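PDB 6OSU: D-alanyl-D-alanine carboxypeptidase (Penicillin binding protein) family protein from Francisella tularensis subsp. tularensis, which probably removes the terminal D-alanine from cell-wall peptide precursors, acting as a serine-type D-alanyl-D-alanine carboxypeptidase of the S11 family. Local coordinates for residues T42-T47 with D296-I301; N330-K335 with N363-V368; P374-G379 with L399-G404. One frame throughout, in Å; residues are numbered along the deposited sequence.

Contact 1: T42-T47 with D296-I301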
loop_
_atom_site.group_PDB
_atom_site.type_symbol
_atom_site.label_atom_id
_atom_site.label_comp_id
_atom_site.label_asym_id
_atom_site.label_seq_id
_atom_site.Cartn_x
_atom_site.Cartn_y
_atom_site.Cartn_z
ATOM N N THR A 42 -5.569 -6.878 -4.415
ATOM C CA THR A 42 -5.059 -5.705 -5.108
ATOM C C THR A 42 -6.039 -4.565 -4.884
ATOM O O THR A 42 -7.234 -4.707 -5.163
ATOM C CB THR A 42 -4.873 -5.955 -6.611
ATOM O OG1 THR A 42 -4.078 -7.132 -6.811
ATOM C CG2 THR A 42 -4.173 -4.766 -7.268
ATOM N N MET A 43 -5.533 -3.442 -4.385
ATOM C CA MET A 43 -6.369 -2.321 -3.983
ATOM C C MET A 43 -5.815 -1.028 -4.564
ATOM O O MET A 43 -4.599 -0.823 -4.593
ATOM C CB MET A 43 -6.444 -2.229 -2.450
ATOM C CG MET A 43 -6.961 -0.912 -1.916
ATOM S SD MET A 43 -6.833 -0.804 -0.120
ATOM C CE MET A 43 -7.946 -2.117 0.376
ATOM N N ASP A 44 -6.712 -0.165 -5.036
ATOM C CA ASP A 44 -6.319 1.166 -5.475
ATOM C C ASP A 44 -6.133 2.079 -4.268
ATOM O O ASP A 44 -6.897 2.023 -3.302
ATOM C CB ASP A 44 -7.357 1.754 -6.432
ATOM C CG ASP A 44 -7.036 3.183 -6.833
ATOM O OD1 ASP A 44 -7.520 4.116 -6.159
ATOM O OD2 ASP A 44 -6.277 3.371 -7.808
ATOM N N TYR A 45 -5.105 2.925 -4.331
ATOM C CA TYR A 45 -4.706 3.687 -3.155
ATOM C C TYR A 45 -5.683 4.819 -2.860
ATOM O O TYR A 45 -6.092 5.013 -1.709
ATOM C CB TYR A 45 -3.289 4.231 -3.339
ATOM C CG TYR A 45 -2.930 5.295 -2.332
ATOM C CD1 TYR A 45 -2.768 4.980 -0.988
ATOM C CD2 TYR A 45 -2.760 6.618 -2.723
ATOM C CE1 TYR A 45 -2.450 5.953 -0.062
ATOM C CE2 TYR A 45 -2.437 7.597 -1.805
ATOM C CZ TYR A 45 -2.283 7.258 -0.477
ATOM O OH TYR A 45 -1.964 8.230 0.439
ATOM N N ARG A 46 -6.072 5.578 -3.884
ATOM C CA ARG A 46 -6.880 6.767 -3.637
ATOM C C ARG A 46 -8.340 6.424 -3.356
ATOM O O ARG A 46 -8.982 7.079 -2.528
ATOM C CB ARG A 46 -6.766 7.732 -4.818
ATOM C CG ARG A 46 -5.448 8.494 -4.845
ATOM C CD ARG A 46 -5.362 9.436 -6.030
ATOM N NE ARG A 46 -5.376 8.720 -7.301
ATOM C CZ ARG A 46 -5.222 9.303 -8.487
ATOM N NH1 ARG A 46 -5.038 10.617 -8.564
ATOM N NH2 ARG A 46 -5.251 8.578 -9.597
ATOM N N THR A 47 -8.886 5.409 -4.022
ATOM C CA THR A 47 -10.283 5.057 -3.809
ATOM C C THR A 47 -10.474 4.003 -2.730
ATOM O O THR A 47 -11.591 3.857 -2.217
ATOM C CB THR A 47 -10.921 4.538 -5.103
ATOM O OG1 THR A 47 -10.251 3.338 -5.513
ATOM C CG2 THR A 47 -10.831 5.577 -6.216
ATOM N N ASP A 296 1.819 7.175 -13.387
ATOM C CA ASP A 296 0.986 8.292 -13.828
ATOM C C ASP A 296 -0.159 8.546 -12.842
ATOM O O ASP A 296 -1.345 8.452 -13.170
ATOM C CB ASP A 296 0.465 8.060 -15.251
ATOM C CG ASP A 296 -0.208 9.289 -15.834
ATOM O OD1 ASP A 296 -1.405 9.213 -16.184
ATOM O OD2 ASP A 296 0.466 10.335 -15.943
ATOM N N GLY A 297 0.230 8.860 -11.607
ATOM C CA GLY A 297 -0.706 9.282 -10.581
ATOM C C GLY A 297 -1.555 8.160 -10.012
ATOM O O GLY A 297 -2.280 8.345 -9.028
ATOM N N GLU A 298 -1.472 6.983 -10.625
ATOM C CA GLU A 298 -2.287 5.833 -10.244
ATOM C C GLU A 298 -1.419 4.836 -9.476
ATOM O O GLU A 298 -0.526 4.204 -10.051
ATOM C CB GLU A 298 -2.918 5.192 -11.479
ATOM C CG GLU A 298 -3.930 4.101 -11.187
ATOM C CD GLU A 298 -5.305 4.647 -10.834
ATOM O OE1 GLU A 298 -5.435 5.868 -10.597
ATOM O OE2 GLU A 298 -6.263 3.846 -10.794
ATOM N N ARG A 299 -1.674 4.709 -8.177
ATOM C CA ARG A 299 -0.931 3.809 -7.307
ATOM C C ARG A 299 -1.819 2.655 -6.867
ATOM O O ARG A 299 -2.970 2.858 -6.464
ATOM C CB ARG A 299 -0.396 4.534 -6.068
ATOM C CG ARG A 299 0.118 3.583 -4.997
ATOM C CD ARG A 299 0.501 4.293 -3.716
ATOM N NE ARG A 299 1.600 5.229 -3.917
ATOM C CZ ARG A 299 2.877 4.872 -4.015
ATOM N NH1 ARG A 299 3.225 3.593 -3.933
ATOM N NH2 ARG A 299 3.808 5.797 -4.198
ATOM N N PHE A 300 -1.274 1.445 -6.936
ATOM C CA PHE A 300 -1.966 0.254 -6.473
ATOM C C PHE A 300 -1.161 -0.423 -5.377
ATOM O O PHE A 300 0.070 -0.341 -5.341
ATOM C CB PHE A 300 -2.220 -0.730 -7.621
ATOM C CG PHE A 300 -3.413 -0.378 -8.458
ATOM C CD1 PHE A 300 -4.691 -0.715 -8.039
ATOM C CD2 PHE A 300 -3.261 0.298 -9.659
ATOM C CE1 PHE A 300 -5.795 -0.390 -8.805
ATOM C CE2 PHE A 300 -4.359 0.626 -10.430
ATOM C CZ PHE A 300 -5.630 0.283 -10.004
ATOM N N ILE A 301 -1.873 -1.094 -4.479
ATOM C CA ILE A 301 -1.276 -1.863 -3.397
ATOM C C ILE A 301 -1.660 -3.322 -3.589
ATOM O O ILE A 301 -2.841 -3.641 -3.772
ATOM C CB ILE A 301 -1.732 -1.337 -2.026
ATOM C CG1 ILE A 301 -1.175 0.070 -1.797
ATOM C CG2 ILE A 301 -1.312 -2.289 -0.913
ATOM C CD1 ILE A 301 -1.879 0.835 -0.696
#
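Met-43 and Ile-301 grip each other through both backbone groups, in the closely packed half of this contact. Ile-301 N gives a nearly straight bond to Met-43 O (2.7 Å, 173°), and Met-43 N returns one to Ile-301 O. One residue on, Asp-44 and Phe-300 form a non-hydrogen-bonded pair: Phe-300 CE1 lies 3.6 Å from Asp-44 CB, and Asp-44 OD2 stands above the ring face, displaced toward the rim. Thr-42 CG2 approaches the same ring obliquely, and Leu-325 and Ala-324 of helix 310-327 also touch it. The two strands are neighbours in the five-stranded antiparallel sheet of the penicillin-binding protein's carboxypeptidase domain, and 42-44 leaves it at an Asx motif, Thr-47 N donating to Asp-44 OD1, to which Thr-47 OG1 adds a second bond. A last backbone bond, Tyr-45 N to Arg-299 O (3.0 Å), precedes the more open end. There Tyr-45 CB rests on Arg-299 CD, whose guanidinium turns to Asp-275 and Ser-292. On the solvent side a bend at chi3 (-64°) sets NE of Arg-46. Its NH2 meets Glu-298 OE1 in a salt bridge of 2.9 Å in the guanidinium plane, while Gly-297 O sits 3.0 Å above one face. The bridge leads from exposed Arg-46 inward to a buried carboxylate pair: Glu-298 OE2 comes within 3.0 Å of Asp-44 OD2, which may raise the proton affinity of one carboxylate.

Contact 2: N330-K335 with N363-V368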
loop_
_atom_site.group_PDB
_atom_site.type_symbol
_atom_site.label_atom_id
_atom_site.label_comp_id
_atom_site.label_asym_id
_atom_site.label_seq_id
_atom_site.Cartn_x
_atom_site.Cartn_y
_atom_site.Cartn_z
ATOM N N ASN A 330 -9.070 5.647 -12.389
ATOM C CA ASN A 330 -9.823 6.378 -11.377
ATOM C C ASN A 330 -10.648 7.454 -12.071
ATOM O O ASN A 330 -10.102 8.272 -12.820
ATOM C CB ASN A 330 -8.898 6.994 -10.327
ATOM C CG ASN A 330 -8.465 5.991 -9.272
ATOM O OD1 ASN A 330 -8.787 4.806 -9.357
ATOM N ND2 ASN A 330 -7.730 6.461 -8.274
ATOM N N VAL A 331 -11.960 7.439 -11.832
ATOM C CA VAL A 331 -12.893 8.370 -12.454
ATOM C C VAL A 331 -13.817 8.935 -11.383
ATOM O O VAL A 331 -14.336 8.193 -10.540
ATOM C CB VAL A 331 -13.720 7.693 -13.571
ATOM C CG1 VAL A 331 -14.683 8.688 -14.193
ATOM C CG2 VAL A 331 -12.806 7.104 -14.636
ATOM N N LEU A 332 -14.019 10.251 -11.413
ATOM C CA LEU A 332 -15.024 10.900 -10.574
ATOM C C LEU A 332 -16.365 10.776 -11.288
ATOM O O LEU A 332 -16.701 11.592 -12.146
ATOM C CB LEU A 332 -14.662 12.357 -10.312
ATOM C CG LEU A 332 -15.636 13.117 -9.410
ATOM C CD1 LEU A 332 -15.538 12.618 -7.974
ATOM C CD2 LEU A 332 -15.400 14.618 -9.483
ATOM N N LEU A 333 -17.133 9.745 -10.933
ATOM C CA LEU A 333 -18.397 9.496 -11.617
ATOM C C LEU A 333 -19.468 10.502 -11.216
ATOM O O LEU A 333 -20.353 10.818 -12.020
ATOM C CB LEU A 333 -18.869 8.073 -11.329
ATOM C CG LEU A 333 -17.848 6.986 -11.676
ATOM C CD1 LEU A 333 -18.265 5.631 -11.120
ATOM C CD2 LEU A 333 -17.668 6.913 -13.178
ATOM N N TYR A 334 -19.418 11.004 -9.983
ATOM C CA TYR A 334 -20.387 11.983 -9.506
ATOM C C TYR A 334 -19.681 12.977 -8.600
ATOM O O TYR A 334 -19.076 12.586 -7.598
ATOM C CB TYR A 334 -21.544 11.310 -8.761
ATOM C CG TYR A 334 -22.512 12.293 -8.145
ATOM C CD1 TYR A 334 -23.425 12.980 -8.933
ATOM C CD2 TYR A 334 -22.511 12.539 -6.778
ATOM C CE1 TYR A 334 -24.311 13.883 -8.379
ATOM C CE2 TYR A 334 -23.396 13.440 -6.212
ATOM C CZ TYR A 334 -24.294 14.112 -7.019
ATOM O OH TYR A 334 -25.178 15.013 -6.466
ATOM N N LYS A 335 -19.758 14.255 -8.959
ATOM C CA LYS A 335 -19.245 15.336 -8.130
ATOM C C LYS A 335 -20.307 15.717 -7.106
ATOM O O LYS A 335 -21.463 15.957 -7.468
ATOM C CB LYS A 335 -18.871 16.539 -8.996
ATOM C CG LYS A 335 -18.228 17.685 -8.244
ATOM C CD LYS A 335 -17.928 18.847 -9.181
ATOM C CE LYS A 335 -17.162 18.381 -10.413
ATOM N NZ LYS A 335 -16.592 19.520 -11.190
ATOM N N ASN A 363 -19.173 12.215 -2.885
ATOM C CA ASN A 363 -18.652 11.957 -4.214
ATOM C C ASN A 363 -18.890 10.501 -4.598
ATOM O O ASN A 363 -19.195 9.648 -3.758
ATOM C CB ASN A 363 -17.151 12.255 -4.286
ATOM C CG ASN A 363 -16.829 13.718 -4.078
ATOM O OD1 ASN A 363 -17.387 14.591 -4.743
ATOM N ND2 ASN A 363 -15.920 13.996 -3.151
ATOM N N ILE A 364 -18.754 10.225 -5.888
ATOM C CA ILE A 364 -18.547 8.869 -6.379
ATOM C C ILE A 364 -17.222 8.898 -7.129
ATOM O O ILE A 364 -17.160 9.296 -8.300
ATOM C CB ILE A 364 -19.689 8.370 -7.268
ATOM C CG1 ILE A 364 -21.003 8.336 -6.487
ATOM C CG2 ILE A 364 -19.369 6.973 -7.789
ATOM C CD1 ILE A 364 -22.158 7.732 -7.274
ATOM N N TYR A 365 -16.155 8.510 -6.442
ATOM C CA TYR A 365 -14.812 8.434 -7.003
ATOM C C TYR A 365 -14.409 6.969 -6.957
ATOM O O TYR A 365 -14.174 6.422 -5.873
ATOM C CB TYR A 365 -13.847 9.321 -6.216
ATOM C CG TYR A 365 -12.457 9.428 -6.796
ATOM C CD1 TYR A 365 -12.252 9.899 -8.090
ATOM C CD2 TYR A 365 -11.343 9.082 -6.042
ATOM C CE1 TYR A 365 -10.973 10.003 -8.618
ATOM C CE2 TYR A 365 -10.067 9.183 -6.558
ATOM C CZ TYR A 365 -9.885 9.644 -7.844
ATOM O OH TYR A 365 -8.610 9.740 -8.355
ATOM N N LYS A 366 -14.351 6.326 -8.125
ATOM C CA LYS A 366 -14.266 4.875 -8.195
ATOM C C LYS A 366 -13.167 4.433 -9.155
ATOM O O LYS A 366 -12.860 5.111 -10.141
ATOM C CB LYS A 366 -15.618 4.278 -8.626
ATOM C CG LYS A 366 -15.800 2.805 -8.287
ATOM C CD LYS A 366 -17.177 2.303 -8.705
ATOM C CE LYS A 366 -17.223 0.778 -8.796
ATOM N NZ LYS A 366 -17.344 0.109 -7.467
ATOM N N THR A 367 -12.573 3.282 -8.847
ATOM C CA THR A 367 -11.625 2.620 -9.738
ATOM C C THR A 367 -12.405 1.653 -10.623
ATOM O O THR A 367 -12.953 0.658 -10.137
ATOM C CB THR A 367 -10.550 1.891 -8.936
ATOM O OG1 THR A 367 -9.835 2.833 -8.126
ATOM C CG2 THR A 367 -9.575 1.183 -9.865
ATOM N N VAL A 368 -12.462 1.944 -11.919
ATOM C CA VAL A 368 -13.282 1.172 -12.851
ATOM C C VAL A 368 -12.416 0.766 -14.037
ATOM O O VAL A 368 -11.370 1.380 -14.301
ATOM C CB VAL A 368 -14.523 1.971 -13.314
ATOM C CG1 VAL A 368 -15.426 2.287 -12.129
ATOM C CG2 VAL A 368 -14.101 3.247 -14.017
#
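Ile-364 O takes two donors from consecutive residues, Tyr-334 N at 3.3 Å and Leu-333 N at 2.7 Å; the second bond is weak, bent to 129° at the hydrogen. Tyr-334 N lies in the carbonyl plane, on a lone pair. Ile-364 N answers with a straighter bond to Tyr-334 O (2.9 Å). Two residues of one strand thus face one of the other, a classic beta bulge, which shifts the register of this antiparallel pair in the penicillin-binding protein 5-type C-terminal domain. Ile-364 divides its branches accordingly: CG2, anti to the backbone N, meets Leu-333 CB at 3.7 Å, whereas CG1 lies against Tyr-334 CB. Leu-333 CD1 reaches on to Lys-366 CB. Before the bulge the ladder is regular, Val-331 and Lys-366 exchanging both backbone bonds, with Val-331 N to Lys-366 O at 169°. On the opposite face the Tyr-365 ring reaches back to Asn-330, whose side chain it crosses at about a right angle, Tyr-365 OH lying 3.4 Å from Asn-330 CB. Leu-332 CA is in the ring plane at the edge, and Tyr-365 CD1 is 4.1 Å from Leu-332 CB. Ile-364 and Leu-333 continue into the domain against Leu-399 and Ile-401, while Tyr-334 OH is hydrogen-bonded to backbone Ser-338 O and Ser-360 N.

Contact 3: P374-G379 with L399-G404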
loop_
_atom_site.group_PDB
_atom_site.type_symbol
_atom_site.label_atom_id
_atom_site.label_comp_id
_atom_site.label_asym_id
_atom_site.label_seq_id
_atom_site.Cartn_x
_atom_site.Cartn_y
_atom_site.Cartn_z
ATOM N N PRO A 374 -16.140 5.134 -21.319
ATOM C CA PRO A 374 -17.002 5.839 -22.280
ATOM C C PRO A 374 -18.438 5.340 -22.318
ATOM O O PRO A 374 -19.256 5.928 -23.034
ATOM C CB PRO A 374 -16.300 5.598 -23.624
ATOM C CG PRO A 374 -15.549 4.342 -23.434
ATOM C CD PRO A 374 -15.082 4.369 -22.010
ATOM N N TYR A 375 -18.783 4.292 -21.572
ATOM C CA TYR A 375 -20.121 3.713 -21.615
ATOM C C TYR A 375 -20.904 3.898 -20.325
ATOM O O TYR A 375 -22.018 3.375 -20.216
ATOM C CB TYR A 375 -20.034 2.223 -21.956
ATOM C CG TYR A 375 -19.576 1.973 -23.367
ATOM C CD1 TYR A 375 -20.491 1.690 -24.372
ATOM C CD2 TYR A 375 -18.232 2.043 -23.703
ATOM C CE1 TYR A 375 -20.078 1.471 -25.669
ATOM C CE2 TYR A 375 -17.809 1.829 -24.995
ATOM C CZ TYR A 375 -18.736 1.543 -25.974
ATOM O OH TYR A 375 -18.317 1.327 -27.265
ATOM N N LEU A 376 -20.364 4.622 -19.350
ATOM C CA LEU A 376 -21.055 4.818 -18.084
ATOM C C LEU A 376 -22.130 5.891 -18.224
ATOM O O LEU A 376 -22.004 6.827 -19.018
ATOM C CB LEU A 376 -20.054 5.200 -16.994
ATOM C CG LEU A 376 -18.905 4.201 -16.834
ATOM C CD1 LEU A 376 -17.814 4.759 -15.945
ATOM C CD2 LEU A 376 -19.409 2.873 -16.288
ATOM N N LYS A 377 -23.205 5.741 -17.450
ATOM C CA LYS A 377 -24.342 6.651 -17.517
ATOM C C LYS A 377 -24.883 6.898 -16.117
ATOM O O LYS A 377 -25.042 5.956 -15.335
ATOM C CB LYS A 377 -25.457 6.088 -18.414
ATOM C CG LYS A 377 -25.061 5.866 -19.875
ATOM C CD LYS A 377 -24.900 7.175 -20.643
ATOM C CE LYS A 377 -24.406 6.920 -22.066
ATOM N NZ LYS A 377 -24.345 8.158 -22.897
ATOM N N GLN A 378 -25.159 8.163 -15.805
ATOM C CA GLN A 378 -25.780 8.522 -14.538
ATOM C C GLN A 378 -27.282 8.291 -14.604
ATOM O O GLN A 378 -27.937 8.634 -15.594
ATOM C CB GLN A 378 -25.508 9.986 -14.189
ATOM C CG GLN A 378 -24.143 10.264 -13.599
ATOM C CD GLN A 378 -24.077 11.623 -12.926
ATOM O OE1 GLN A 378 -25.007 12.426 -13.029
ATOM N NE2 GLN A 378 -22.977 11.886 -12.228
ATOM N N GLY A 379 -27.827 7.721 -13.540
ATOM C CA GLY A 379 -29.257 7.481 -13.464
ATOM C C GLY A 379 -29.752 7.618 -12.044
ATOM O O GLY A 379 -29.017 7.371 -11.082
ATOM N N LEU A 399 -28.726 7.581 -6.693
ATOM C CA LEU A 399 -28.057 7.898 -7.948
ATOM C C LEU A 399 -27.259 6.676 -8.377
ATOM O O LEU A 399 -26.503 6.107 -7.584
ATOM C CB LEU A 399 -27.145 9.118 -7.813
ATOM C CG LEU A 399 -26.547 9.621 -9.135
ATOM C CD1 LEU A 399 -26.451 11.135 -9.139
ATOM C CD2 LEU A 399 -25.178 9.011 -9.420
ATOM N N VAL A 400 -27.436 6.266 -9.625
ATOM C CA VAL A 400 -26.911 4.996 -10.102
ATOM C C VAL A 400 -26.025 5.241 -11.315
ATOM O O VAL A 400 -26.376 6.021 -12.208
ATOM C CB VAL A 400 -28.051 4.012 -10.442
ATOM C CG1 VAL A 400 -27.502 2.762 -11.102
ATOM C CG2 VAL A 400 -28.830 3.648 -9.180
ATOM N N ILE A 401 -24.868 4.582 -11.332
ATOM C CA ILE A 401 -23.985 4.541 -12.491
ATOM C C ILE A 401 -24.122 3.161 -13.118
ATOM O O ILE A 401 -23.795 2.150 -12.485
ATOM C CB ILE A 401 -22.526 4.828 -12.105
ATOM C CG1 ILE A 401 -22.424 6.149 -11.342
ATOM C CG2 ILE A 401 -21.641 4.855 -13.345
ATOM C CD1 ILE A 401 -22.750 7.353 -12.175
ATOM N N THR A 402 -24.612 3.116 -14.352
ATOM C CA THR A 402 -24.809 1.864 -15.064
ATOM C C THR A 402 -23.849 1.763 -16.243
ATOM O O THR A 402 -23.301 2.763 -16.716
ATOM C CB THR A 402 -26.257 1.726 -15.555
ATOM O OG1 THR A 402 -26.681 2.953 -16.163
ATOM C CG2 THR A 402 -27.184 1.389 -14.401
ATOM N N LEU A 403 -23.652 0.534 -16.714
ATOM C CA LEU A 403 -22.742 0.252 -17.822
ATOM C C LEU A 403 -23.553 0.202 -19.113
ATOM O O LEU A 403 -24.211 -0.798 -19.407
ATOM C CB LEU A 403 -21.988 -1.052 -17.590
ATOM C CG LEU A 403 -21.001 -1.428 -18.696
ATOM C CD1 LEU A 403 -19.959 -0.332 -18.863
ATOM C CD2 LEU A 403 -20.341 -2.765 -18.404
ATOM N N GLY A 404 -23.498 1.286 -19.885
ATOM C CA GLY A 404 -24.227 1.328 -21.136
ATOM C C GLY A 404 -25.726 1.432 -20.916
ATOM O O GLY A 404 -26.206 2.019 -19.940
#
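The Gln-378 amide, within strand 376-379, turns one face to Leu-399, whose CD1 stands 4.3 Å from Gln-378 OE1, whereas Tyr-375, just before the strand, touches its partner through CB, 4.0 Å from Leu-403 CD1, and its ring leads off toward Ile-27. Gln-378 and Ile-401 lie side by side, pointing the same way, with Gln-378 CG 3.5 Å from Ile-401 CD1; chi2 of Ile-401 (-67°) turns that methyl toward its neighbour, and the amide beyond is bonded through NE2 to Leu-333 O. Further along the same face, Leu-376 CB packs on Ile-401 CG2 and Leu-376 CD2 on Leu-403 CD1, crossing obliquely at 4.1 Å. The backbones carry the rest. Lys-377 and Thr-402 form a hydrogen-bonded pair, Thr-402 N to Lys-377 O being 3.0 Å and fairly straight (164°), and Gly-404 N closes the end on Tyr-375 O (2.6 Å). The other face is more polar: Thr-402 holds OG1 between its backbone N and carbonyl carbon (chi1 46°), 3.5 Å from Lys-377 O, while the exposed Lys-377 chain bends away. Leu-376 and Ile-401 both bear on Leu-333 of strand 328-334, and Ile-401 also on Ala-411, so this part of their face packs into the domain. The pair is the edge of the antiparallel sheet, 376-382 outermost, in the all-beta C-terminal domain of penicillin-binding protein 5 relatives.

The three contacts follow one another from the carboxypeptidase domain into the C-terminal domain. Contact 1 touches contact 2 across the domain boundary, their centres 13 Å apart, where Thr-47 OG1 and Thr-367 OG1 probably share a hydrogen bond of 2.7 Å. Contact 2 leans on contact 3, centres 11 Å apart, through Leu-333 O and Gln-378 NE2 at 2.8 Å and through Tyr-334 CD1 against Leu-399 CD1. Contacts 1 and 3 stay separate, about 12 Å between nearest atoms, so the 330-335/363-368 pair bridges them. Contact 1 approaches the predicted active site: the Ile-301 side chain is about 10 Å from that of Lys-278, the probable substrate-binding lysine. Contacts 2 and 3 lie away from it.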